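PDB 4QIT: nitronate monooxygenase family protein from Pseudomonas aeruginosa, which uses FMN and molecular oxygen to oxidise alkyl nitronates, probably with the toxin propionate 3-nitronate as its physiological substrate. Local coordinates for residues Gly203-Val208 against Leu235-Ser240. The protein carries 1 engineered substitution. Residues are numbered along the deposited sequence; the frame is centred on the assembly and turned at random.
Sequences GTLALV and LELGAS
No aromatic ring takes part where Leu237 meets Leu205; the flat group is the Leu205 peptide carbonyl. CD1 of Leu237 comes up beside it on the CA side, 3.8 Å from both Leu205 O and Leu205 CA. It also reaches Leu205 CG, 4.1 Å away, the two side chains crossing at about a right angle. Leu237 CD2 adds a longer contact to Leu205 O, 4.1 Å; leucine suits this place by bringing two methyls to one carbonyl. One turn on, valine's beta-branch keeps Val208 CG1 close to the backbone; anti to N (chi1 174°), it lies 3.8 Å from Leu237 CB and 3.9 Å from Ala239 CB. Here, outside the parallel strands of a TIM barrel, helix 204-212 packs against the C-terminal end of helix 228-236 and the turn that follows. Alanine's lone methyl fits at 239, against both Val208 and Ala221 of strand 219-222. Gly238, where the chain leaves helix 228-236, forms a Schellman motif at a positive phi (113°) that glycine adopts without strain; its N bonds back to Leu235 O at 3.0 Å. No hydrogen bond joins the two segments, but Arg209, next along the first helix, donates to Leu237 O. Leu237 further packs on Ala233 of the second subunit.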
loop_
_atom_site.group_PDB
_atom_site.type_symbol
_atom_site.label_atom_id
_atom_site.label_comp_id
_atom_site.label_asym_id
_atom_site.label_seq_id
_atom_site.Cartn_x
_atom_site.Cartn_y
_atom_site.Cartn_z
ATOM N N GLY A 203 0.632 0.108 -3.793
ATOM C CA GLY A 203 -0.412 -0.803 -3.356
ATOM C C GLY A 203 -0.937 -1.640 -4.505
ATOM O O GLY A 203 -0.858 -1.234 -5.673
ATOM N N THR A 204 -1.506 -2.788 -4.166
ATOM C CA THR A 204 -2.014 -3.727 -5.161
ATOM C C THR A 204 -3.008 -3.091 -6.149
ATOM O O THR A 204 -2.920 -3.321 -7.360
ATOM C CB THR A 204 -2.656 -4.948 -4.473
ATOM O OG1 THR A 204 -1.673 -5.630 -3.697
ATOM C CG2 THR A 204 -3.230 -5.916 -5.494
ATOM N N LEU A 205 -3.947 -2.293 -5.638
ATOM C CA LEU A 205 -4.980 -1.722 -6.491
ATOM C C LEU A 205 -4.364 -0.818 -7.555
ATOM O O LEU A 205 -4.769 -0.866 -8.720
ATOM C CB LEU A 205 -6.010 -0.970 -5.657
ATOM C CG LEU A 205 -7.139 -0.342 -6.477
ATOM C CD1 LEU A 205 -8.488 -0.676 -5.863
ATOM C CD2 LEU A 205 -6.915 1.167 -6.556
ATOM N N ALA A 206 -3.376 -0.009 -7.175
ATOM C CA ALA A 206 -2.708 0.827 -8.176
ATOM C C ALA A 206 -1.800 -0.008 -9.073
ATOM O O ALA A 206 -1.825 0.141 -10.305
ATOM C CB ALA A 206 -1.905 1.950 -7.517
ATOM N N LEU A 207 -0.995 -0.888 -8.479
ATOM C CA LEU A 207 -0.007 -1.633 -9.264
ATOM C C LEU A 207 -0.642 -2.515 -10.330
ATOM O O LEU A 207 -0.192 -2.525 -11.482
ATOM C CB LEU A 207 0.895 -2.483 -8.369
ATOM C CG LEU A 207 2.029 -3.207 -9.097
ATOM C CD1 LEU A 207 3.026 -2.232 -9.733
ATOM C CD2 LEU A 207 2.756 -4.143 -8.152
ATOM N N VAL A 208 -1.677 -3.262 -9.962
ATOM C CA VAL A 208 -2.333 -4.149 -10.920
ATOM C C VAL A 208 -2.938 -3.360 -12.082
ATOM O O VAL A 208 -2.778 -3.737 -13.246
ATOM C CB VAL A 208 -3.407 -5.014 -10.238
ATOM C CG1 VAL A 208 -4.180 -5.837 -11.265
ATOM C CG2 VAL A 208 -2.747 -5.944 -9.243
ATOM N N LEU A 235 -9.570 -8.949 -10.916
ATOM C CA LEU A 235 -9.970 -9.122 -12.303
ATOM C C LEU A 235 -10.572 -7.842 -12.892
ATOM O O LEU A 235 -10.334 -7.524 -14.057
ATOM C CB LEU A 235 -10.951 -10.294 -12.430
ATOM C CG LEU A 235 -10.406 -11.634 -11.921
ATOM C CD1 LEU A 235 -11.424 -12.741 -12.139
ATOM C CD2 LEU A 235 -9.086 -11.990 -12.586
ATOM N N GLU A 236 -11.359 -7.104 -12.114
ATOM C CA GLU A 236 -11.865 -5.823 -12.589
ATOM C C GLU A 236 -10.727 -4.867 -12.934
ATOM O O GLU A 236 -10.837 -4.064 -13.870
ATOM C CB GLU A 236 -12.807 -5.182 -11.561
ATOM C CG GLU A 236 -14.176 -5.870 -11.464
ATOM C CD GLU A 236 -15.030 -5.690 -12.708
ATOM O OE1 GLU A 236 -14.676 -4.859 -13.569
ATOM O OE2 GLU A 236 -16.073 -6.372 -12.816
ATOM N N LEU A 237 -9.619 -4.964 -12.201
ATOM C CA LEU A 237 -8.477 -4.070 -12.432
ATOM C C LEU A 237 -7.692 -4.447 -13.687
ATOM O O LEU A 237 -6.846 -3.682 -14.156
ATOM C CB LEU A 237 -7.549 -4.058 -11.219
ATOM C CG LEU A 237 -8.170 -3.458 -9.960
ATOM C CD1 LEU A 237 -7.247 -3.708 -8.770
ATOM C CD2 LEU A 237 -8.432 -1.968 -10.135
ATOM N N GLY A 238 -7.974 -5.632 -14.220
ATOM C CA GLY A 238 -7.328 -6.108 -15.425
ATOM C C GLY A 238 -6.407 -7.299 -15.239
ATOM O O GLY A 238 -5.746 -7.702 -16.185
ATOM N N ALA A 239 -6.343 -7.869 -14.036
ATOM C CA ALA A 239 -5.482 -9.027 -13.814
ATOM C C ALA A 239 -6.010 -10.236 -14.578
ATOM O O ALA A 239 -7.208 -10.336 -14.845
ATOM C CB ALA A 239 -5.392 -9.356 -12.323
ATOM N N SER A 240 -5.107 -11.154 -14.900
ATOM C CA SER A 240 -5.479 -12.415 -15.534
ATOM C C SER A 240 -5.578 -13.559 -14.537
ATOM O O SER A 240 -6.093 -14.628 -14.873
ATOM C CB SER A 240 -4.464 -12.786 -16.611
ATOM O OG SER A 240 -4.430 -11.798 -17.626
#